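PDB 5LPH: centrosomal protein of 104 kDa, which is required for ciliogenesis and for structural integrity at the ciliary tip, and is represented here by its tubulin-binding TOG domain. Local coordinates for residues 70-75 against 115-119; 86-90 against 123-129; 196-200 against 236-241. All blocks are in the same frame, centred on the assembly; numbering follows the deposited sequence.

Contact 1 (70-75 against 115-119)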
loop_
_atom_site.group_PDB
_atom_site.type_symbol
_atom_site.label_atom_id
_atom_site.label_comp_id
_atom_site.label_asym_id
_atom_site.label_seq_id
_atom_site.Cartn_x
_atom_site.Cartn_y
_atom_site.Cartn_z
ATOM N N LEU A 70 -5.966 15.020 16.356
ATOM C CA LEU A 70 -4.642 15.151 15.757
ATOM C C LEU A 70 -4.730 15.814 14.379
ATOM O O LEU A 70 -3.897 16.652 14.032
ATOM C CB LEU A 70 -3.990 13.768 15.655
ATOM C CG LEU A 70 -2.499 13.659 15.360
ATOM C CD1 LEU A 70 -1.667 14.529 16.292
ATOM C CD2 LEU A 70 -2.076 12.203 15.480
ATOM N N SER A 71 -5.754 15.434 13.614
ATOM C CA SER A 71 -6.061 16.049 12.321
ATOM C C SER A 71 -6.250 17.569 12.435
ATOM O O SER A 71 -5.660 18.323 11.666
ATOM C CB SER A 71 -7.300 15.386 11.703
ATOM O OG SER A 71 -7.560 15.859 10.397
ATOM N N LYS A 72 -7.064 18.003 13.399
ATOM C CA LYS A 72 -7.256 19.435 13.696
ATOM C C LYS A 72 -5.947 20.122 14.073
ATOM O O LYS A 72 -5.603 21.154 13.505
ATOM C CB LYS A 72 -8.264 19.645 14.838
ATOM C CG LYS A 72 -9.726 19.665 14.419
ATOM C CD LYS A 72 -10.633 19.730 15.642
ATOM C CE LYS A 72 -12.086 19.997 15.277
ATOM N NZ LYS A 72 -12.358 21.451 15.089
ATOM N N LYS A 73 -5.239 19.535 15.037
ATOM C CA LYS A 73 -3.963 20.055 15.544
ATOM C C LYS A 73 -2.909 20.275 14.457
ATOM O O LYS A 73 -2.225 21.297 14.465
ATOM C CB LYS A 73 -3.409 19.117 16.628
ATOM C CG LYS A 73 -1.998 19.428 17.114
ATOM C CD LYS A 73 -1.736 18.806 18.476
ATOM C CE LYS A 73 -0.250 18.682 18.776
ATOM N NZ LYS A 73 -0.026 18.045 20.103
ATOM N N LEU A 74 -2.777 19.321 13.535
ATOM C CA LEU A 74 -1.794 19.433 12.449
ATOM C C LEU A 74 -2.049 20.642 11.552
ATOM O O LEU A 74 -1.113 21.364 11.225
ATOM C CB LEU A 74 -1.741 18.155 11.595
ATOM C CG LEU A 74 -1.083 16.916 12.212
ATOM C CD1 LEU A 74 -1.268 15.674 11.356
ATOM C CD2 LEU A 74 0.390 17.159 12.412
HETATM N N MSE A 75 -3.307 20.860 11.172
HETATM C CA MSE A 75 -3.665 21.960 10.262
HETATM C C MSE A 75 -3.783 23.320 10.910
HETATM O O MSE A 75 -3.830 24.324 10.203
HETATM C CB MSE A 75 -4.955 21.629 9.509
HETATM C CG MSE A 75 -4.774 20.442 8.561
HETATM SE SE MSE A 75 -3.241 20.621 7.314
HETATM C CE MSE A 75 -3.958 22.112 6.244
ATOM N N LEU A 115 -6.692 11.120 8.002
ATOM C CA LEU A 115 -5.506 11.767 8.567
ATOM C C LEU A 115 -4.287 11.603 7.646
ATOM O O LEU A 115 -3.559 12.560 7.402
ATOM C CB LEU A 115 -5.200 11.192 9.958
ATOM C CG LEU A 115 -3.954 11.684 10.703
ATOM C CD1 LEU A 115 -3.950 13.195 10.827
ATOM C CD2 LEU A 115 -3.865 11.050 12.083
ATOM N N LEU A 116 -4.071 10.386 7.151
ATOM C CA LEU A 116 -2.935 10.088 6.276
ATOM C C LEU A 116 -2.998 10.916 5.003
ATOM O O LEU A 116 -1.998 11.516 4.609
ATOM C CB LEU A 116 -2.889 8.594 5.928
ATOM C CG LEU A 116 -1.689 8.081 5.124
ATOM C CD1 LEU A 116 -0.358 8.535 5.705
ATOM C CD2 LEU A 116 -1.735 6.562 5.028
ATOM N N LYS A 117 -4.176 10.962 4.386
ATOM C CA LYS A 117 -4.389 11.770 3.188
ATOM C C LYS A 117 -4.123 13.263 3.435
ATOM O O LYS A 117 -3.501 13.924 2.605
ATOM C CB LYS A 117 -5.797 11.556 2.617
ATOM C CG LYS A 117 -6.130 12.471 1.447
ATOM C CD LYS A 117 -7.312 11.981 0.634
ATOM C CE LYS A 117 -7.680 13.009 -0.426
ATOM N NZ LYS A 117 -8.895 12.620 -1.188
HETATM N N MSE A 118 -4.575 13.783 4.574
HETATM C CA MSE A 118 -4.350 15.194 4.925
HETATM C C MSE A 118 -2.876 15.484 5.086
HETATM O O MSE A 118 -2.405 16.538 4.676
HETATM C CB MSE A 118 -5.110 15.573 6.200
HETATM C CG MSE A 118 -4.878 17.036 6.612
HETATM SE SE MSE A 118 -3.318 17.120 7.823
HETATM C CE MSE A 118 -4.365 16.339 9.283
ATOM N N ILE A 119 -2.134 14.565 5.706
ATOM C CA ILE A 119 -0.688 14.746 5.914
ATOM C C ILE A 119 0.069 14.823 4.578
ATOM O O ILE A 119 0.888 15.721 4.380
ATOM C CB ILE A 119 -0.083 13.634 6.814
ATOM C CG1 ILE A 119 -0.588 13.784 8.253
ATOM C CG2 ILE A 119 1.441 13.698 6.826
ATOM C CD1 ILE A 119 -0.445 12.533 9.091
#
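This is a buried, apolar packing between two segments, one on helix 60-76 and one on helix 106-126, in the N-terminal half of the TOG domain's helical solenoid. The short segments run nearly parallel, 10° apart, and their axes approach to 10.4 Å. The intervening helix 83-100 backs the interface, with S93 against L70 and L74, and V97 against L115. The backbones come closest at S71, whose CA lies 5.7 Å from the CA of L115; a small serine suits this spot, because it lets CD1 of L115 pack 3.9 Å from the CA of S71. L74 points into the gap, and its CD1 lies 3.7 Å from both CD1 of L115 and CG1 of I119. M118, a selenomethionine, buries the largest area here; in the conformer given, its long, flexible side chain extends into the gap, where its CE reaches within 3.8 Å of CD1 of L74 and 3.4 Å of both O and OG of S71, and its SE meets the SE of M75, also selenomethionine, at 3.5 Å at the margin. No hydrogen bond or salt bridge joins the segments, so their cohesion comes from close fit and the burial of leucine, isoleucine and selenomethionine side chains.

Contact 2 (86-90 against 123-129)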
loop_
_atom_site.group_PDB
_atom_site.type_symbol
_atom_site.label_atom_id
_atom_site.label_comp_id
_atom_site.label_asym_id
_atom_site.label_seq_id
_atom_site.Cartn_x
_atom_site.Cartn_y
_atom_site.Cartn_z
ATOM N N LEU A 86 7.784 20.679 12.943
ATOM C CA LEU A 86 6.850 20.191 11.925
ATOM C C LEU A 86 7.143 18.752 11.509
ATOM O O LEU A 86 6.210 17.965 11.340
ATOM C CB LEU A 86 6.845 21.098 10.691
ATOM C CG LEU A 86 6.288 22.504 10.917
ATOM C CD1 LEU A 86 6.683 23.425 9.772
ATOM C CD2 LEU A 86 4.777 22.474 11.088
ATOM N N LYS A 87 8.425 18.413 11.361
ATOM C CA LYS A 87 8.831 17.045 11.021
ATOM C C LYS A 87 8.597 16.058 12.165
ATOM O O LYS A 87 8.106 14.961 11.929
ATOM C CB LYS A 87 10.295 16.988 10.581
ATOM C CG LYS A 87 10.561 17.597 9.215
ATOM C CD LYS A 87 12.051 17.622 8.912
ATOM C CE LYS A 87 12.345 18.412 7.646
ATOM N NZ LYS A 87 13.790 18.380 7.282
ATOM N N ASN A 88 8.955 16.436 13.393
ATOM C CA ASN A 88 8.700 15.582 14.565
ATOM C C ASN A 88 7.215 15.262 14.721
ATOM O O ASN A 88 6.840 14.114 14.963
ATOM C CB ASN A 88 9.198 16.241 15.861
ATOM C CG ASN A 88 10.709 16.274 15.966
ATOM O OD1 ASN A 88 11.408 15.461 15.360
ATOM N ND2 ASN A 88 11.222 17.221 16.746
ATOM N N THR A 89 6.387 16.292 14.583
ATOM C CA THR A 89 4.939 16.149 14.667
ATOM C C THR A 89 4.394 15.227 13.567
ATOM O O THR A 89 3.513 14.401 13.824
ATOM C CB THR A 89 4.262 17.532 14.633
ATOM O OG1 THR A 89 4.681 18.285 15.777
ATOM C CG2 THR A 89 2.773 17.402 14.679
ATOM N N LEU A 90 4.928 15.371 12.356
ATOM C CA LEU A 90 4.597 14.482 11.246
ATOM C C LEU A 90 4.974 13.032 11.543
ATOM O O LEU A 90 4.167 12.135 11.300
ATOM C CB LEU A 90 5.268 14.956 9.954
ATOM C CG LEU A 90 4.997 14.142 8.682
ATOM C CD1 LEU A 90 4.950 15.054 7.469
ATOM C CD2 LEU A 90 6.030 13.044 8.460
ATOM N N TYR A 123 -0.739 19.038 4.522
ATOM C CA TYR A 123 0.273 19.464 5.501
ATOM C C TYR A 123 1.655 19.621 4.876
ATOM O O TYR A 123 2.304 20.649 5.059
ATOM C CB TYR A 123 0.329 18.441 6.637
ATOM C CG TYR A 123 1.268 18.726 7.798
ATOM C CD1 TYR A 123 0.852 19.480 8.898
ATOM C CD2 TYR A 123 2.547 18.171 7.833
ATOM C CE1 TYR A 123 1.695 19.702 9.980
ATOM C CE2 TYR A 123 3.394 18.387 8.909
ATOM C CZ TYR A 123 2.965 19.153 9.979
ATOM O OH TYR A 123 3.817 19.354 11.045
ATOM N N ILE A 124 2.108 18.595 4.161
ATOM C CA ILE A 124 3.439 18.618 3.534
ATOM C C ILE A 124 3.617 19.787 2.535
ATOM O O ILE A 124 4.584 20.538 2.661
ATOM C CB ILE A 124 3.819 17.241 2.927
ATOM C CG1 ILE A 124 4.221 16.287 4.064
ATOM C CG2 ILE A 124 4.953 17.369 1.909
ATOM C CD1 ILE A 124 4.379 14.832 3.658
ATOM N N PRO A 125 2.697 19.942 1.554
ATOM C CA PRO A 125 2.771 21.116 0.656
ATOM C C PRO A 125 2.554 22.489 1.321
ATOM O O PRO A 125 3.153 23.470 0.877
ATOM C CB PRO A 125 1.682 20.839 -0.396
ATOM C CG PRO A 125 0.843 19.744 0.162
ATOM C CD PRO A 125 1.737 18.941 1.054
ATOM N N LYS A 126 1.724 22.559 2.362
ATOM C CA LYS A 126 1.521 23.809 3.119
ATOM C C LYS A 126 2.814 24.349 3.730
ATOM O O LYS A 126 3.077 25.546 3.667
ATOM C CB LYS A 126 0.472 23.610 4.222
ATOM C CG LYS A 126 0.282 24.783 5.180
ATOM C CD LYS A 126 -1.128 24.796 5.756
ATOM C CE LYS A 126 -1.353 25.940 6.730
ATOM N NZ LYS A 126 -1.211 25.513 8.146
ATOM N N HIS A 127 3.612 23.457 4.315
ATOM C CA HIS A 127 4.854 23.837 4.991
ATOM C C HIS A 127 6.105 23.626 4.128
ATOM O O HIS A 127 7.225 23.762 4.629
ATOM C CB HIS A 127 4.972 23.073 6.313
ATOM C CG HIS A 127 3.856 23.350 7.268
ATOM N ND1 HIS A 127 3.722 24.552 7.924
ATOM C CD2 HIS A 127 2.818 22.582 7.674
ATOM C CE1 HIS A 127 2.650 24.514 8.696
ATOM N NE2 HIS A 127 2.083 23.329 8.563
ATOM N N LYS A 128 5.907 23.294 2.848
ATOM C CA LYS A 128 6.987 23.109 1.875
ATOM C C LYS A 128 8.054 22.122 2.363
ATOM O O LYS A 128 9.256 22.394 2.282
ATOM C CB LYS A 128 7.607 24.459 1.503
ATOM C CG LYS A 128 6.595 25.504 1.044
ATOM C CD LYS A 128 7.286 26.665 0.324
ATOM C CE LYS A 128 6.643 28.035 0.568
ATOM N NZ LYS A 128 5.820 28.525 -0.586
ATOM N N LEU A 129 7.598 20.982 2.880
ATOM C CA LEU A 129 8.497 19.927 3.354
ATOM C C LEU A 129 8.960 19.095 2.164
ATOM O O LEU A 129 8.372 19.150 1.083
ATOM C CB LEU A 129 7.839 19.044 4.435
ATOM C CG LEU A 129 7.849 19.560 5.895
ATOM C CD1 LEU A 129 7.470 21.026 5.904
ATOM C CD2 LEU A 129 7.040 18.793 6.948
#
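A tyrosine hydroxyl bonds to the main chain of a neighbouring helix: OH of Y123 donates to O of L86 at 2.8 Å. That carbonyl also accepts the helical bond from N of L90, at 3.1 Å, so the tyrosine adds a second donor without breaking the turn. Y123 suits the place because its long side chain reaches across the apolar gap, with CE2 4.0 Å from CD1 of L90, and still delivers a polar tip. L86 lays its CD2 over one face of the H127 ring, 3.7 Å from the centroid, in a CH-pi contact. L90 packs alongside, its CD1 3.7 Å from CG1 of I124 and 4.3 Å from CD2 of L129. L129 points inward just after the helix ends at a Schellman motif, whose C-prime residue K128 has positive phi and in which N of L129 bonds to O of I124 at 3.1 Å. A Schellman-capped helix end packed against its predecessor in sequence, helix 83-100, is consistent with the neighbouring antiparallel helices of a HEAT-like alpha-solenoid, the fold of TOG domains.

Contact 3 (196-200 against 236-241)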
loop_
_atom_site.group_PDB
_atom_site.type_symbol
_atom_site.label_atom_id
_atom_site.label_comp_id
_atom_site.label_asym_id
_atom_site.label_seq_id
_atom_site.Cartn_x
_atom_site.Cartn_y
_atom_site.Cartn_z
ATOM N N ALA A 196 -3.359 -12.218 -2.073
ATOM C CA ALA A 196 -2.809 -12.433 -3.418
ATOM C C ALA A 196 -3.666 -11.801 -4.524
ATOM O O ALA A 196 -3.127 -11.133 -5.416
ATOM C CB ALA A 196 -2.632 -13.922 -3.674
HETATM N N MSE A 197 -4.984 -12.011 -4.450
HETATM C CA MSE A 197 -5.944 -11.468 -5.453
HETATM C C MSE A 197 -5.964 -9.961 -5.416
HETATM O O MSE A 197 -6.012 -9.327 -6.471
HETATM C CB MSE A 197 -7.373 -12.051 -5.348
HETATM C CG MSE A 197 -8.016 -12.512 -6.676
HETATM SE SE MSE A 197 -6.848 -13.743 -7.689
HETATM C CE MSE A 197 -6.999 -15.167 -6.334
ATOM N N SER A 198 -5.888 -9.374 -4.218
ATOM C CA SER A 198 -5.869 -7.915 -4.070
ATOM C C SER A 198 -4.603 -7.288 -4.650
ATOM O O SER A 198 -4.680 -6.268 -5.325
ATOM C CB SER A 198 -6.021 -7.497 -2.603
ATOM O OG SER A 198 -7.330 -7.764 -2.114
ATOM N N GLN A 199 -3.449 -7.893 -4.382
ATOM C CA GLN A 199 -2.176 -7.399 -4.915
ATOM C C GLN A 199 -2.163 -7.430 -6.451
ATOM O O GLN A 199 -1.724 -6.484 -7.098
ATOM C CB GLN A 199 -1.001 -8.207 -4.357
ATOM C CG GLN A 199 0.357 -7.638 -4.750
ATOM C CD GLN A 199 1.533 -8.284 -4.036
ATOM O OE1 GLN A 199 1.392 -8.867 -2.963
ATOM N NE2 GLN A 199 2.711 -8.171 -4.635
HETATM N N MSE A 200 -2.654 -8.526 -7.013
HETATM C CA MSE A 200 -2.752 -8.684 -8.465
HETATM C C MSE A 200 -3.707 -7.719 -9.104
HETATM O O MSE A 200 -3.417 -7.174 -10.168
HETATM C CB MSE A 200 -3.168 -10.115 -8.758
HETATM C CG MSE A 200 -1.929 -10.944 -8.770
HETATM SE SE MSE A 200 -2.438 -12.823 -8.888
HETATM C CE MSE A 200 -1.159 -13.169 -10.366
ATOM N N GLU A 236 -6.834 -19.686 -9.172
ATOM C CA GLU A 236 -7.222 -18.330 -9.570
ATOM C C GLU A 236 -6.031 -17.337 -9.617
ATOM O O GLU A 236 -6.012 -16.426 -10.455
ATOM C CB GLU A 236 -8.357 -17.838 -8.666
ATOM C CG GLU A 236 -9.176 -16.677 -9.194
ATOM C CD GLU A 236 -10.293 -16.286 -8.241
ATOM O OE1 GLU A 236 -11.269 -15.662 -8.687
ATOM O OE2 GLU A 236 -10.211 -16.612 -7.045
ATOM N N VAL A 237 -5.039 -17.523 -8.741
ATOM C CA VAL A 237 -3.794 -16.730 -8.790
ATOM C C VAL A 237 -3.015 -17.020 -10.078
ATOM O O VAL A 237 -2.604 -16.100 -10.785
ATOM C CB VAL A 237 -2.897 -16.964 -7.542
ATOM C CG1 VAL A 237 -1.484 -16.406 -7.746
ATOM C CG2 VAL A 237 -3.543 -16.351 -6.308
ATOM N N ARG A 238 -2.809 -18.300 -10.368
ATOM C CA ARG A 238 -2.119 -18.717 -11.594
ATOM C C ARG A 238 -2.848 -18.208 -12.834
ATOM O O ARG A 238 -2.217 -17.704 -13.761
ATOM C CB ARG A 238 -2.006 -20.239 -11.662
ATOM C CG ARG A 238 -1.154 -20.864 -10.566
ATOM C CD ARG A 238 -0.756 -22.285 -10.933
ATOM N NE ARG A 238 -1.899 -23.183 -11.099
ATOM C CZ ARG A 238 -2.540 -23.816 -10.115
ATOM N NH1 ARG A 238 -2.191 -23.662 -8.839
ATOM N NH2 ARG A 238 -3.564 -24.613 -10.410
ATOM N N GLU A 239 -4.176 -18.321 -12.830
ATOM C CA GLU A 239 -5.002 -17.862 -13.948
ATOM C C GLU A 239 -4.873 -16.349 -14.205
ATOM O O GLU A 239 -4.872 -15.920 -15.357
ATOM C CB GLU A 239 -6.472 -18.249 -13.731
ATOM C CG GLU A 239 -7.362 -18.074 -14.960
ATOM C CD GLU A 239 -8.829 -18.396 -14.697
ATOM O OE1 GLU A 239 -9.205 -18.692 -13.541
ATOM O OE2 GLU A 239 -9.623 -18.348 -15.661
ATOM N N THR A 240 -4.770 -15.549 -13.146
ATOM C CA THR A 240 -4.606 -14.091 -13.290
ATOM C C THR A 240 -3.204 -13.732 -13.813
ATOM O O THR A 240 -3.041 -12.769 -14.565
ATOM C CB THR A 240 -4.868 -13.327 -11.967
ATOM O OG1 THR A 240 -6.027 -13.852 -11.307
ATOM C CG2 THR A 240 -5.065 -11.822 -12.228
ATOM N N ALA A 241 -2.195 -14.499 -13.408
ATOM C CA ALA A 241 -0.828 -14.328 -13.936
ATOM C C ALA A 241 -0.785 -14.500 -15.456
ATOM O O ALA A 241 -0.129 -13.717 -16.163
ATOM C CB ALA A 241 0.127 -15.303 -13.272
#
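M200, M197 and V237 bury the most surface here, and the first two are selenomethionines whose long, unbranched side chains bridge segments with axes 10.3 Å apart. M200 points at helix 235-252 and reaches its backbone: its CE lies 3.3 Å from O of V237 and 3.5 Å from N of A241. These are van der Waals contacts, for CE is a methyl group; the N of A241 and O of V237 bond to each other within the helix at 3.1 Å. The methyl also meets CB of A241 at 3.8 Å, where alanine is small enough to leave it room, while F225 and A229 of helix 219-229 pack on M200 from beyond the two segments. The segments run 13° from parallel, with helix 219-229 between their helices in sequence; such side-by-side packing of like-directed helices is consistent with the stacked repeats of a HEAT-type solenoid, and 236-241 belongs to the second HEAT repeat of this TOG domain. V237 is compact and branched, and its CG2 fits 3.7 Å from both CB of A196 and CE of M197. M197 lies nearer the solvent, where it meets polar neighbours: its CE is 3.6 Å from OE2 of E236 and its SE 3.7 Å from OG1 of T240. Threonine is at home here because its hydroxyl is satisfied within its own helix, OG1 of T240 donating to O of E236 at 2.7 Å, while its CB packs 4.0 Å from the SE of M200.

Contacts 1 and 2 are neighbours, their centres 10 Å apart, and their segments alternate along the chain. They share helix 106-126, along which M118 O and Y123 N probably form a hydrogen bond, and they touch directly where L74 of contact 1 packs on T89 and Y123 of contact 2; helices 60-76, 83-100 and 106-126 thus pack together. Contact 3 follows later in sequence, on helices 193-210 and 235-252, across the chain's centre. It touches neither of the others: its nearest atoms are about 17 Å from contact 1 and 24 Å from contact 2. This spacing is consistent with an elongated, all-helical solenoid in which such local contacts join helices close in sequence.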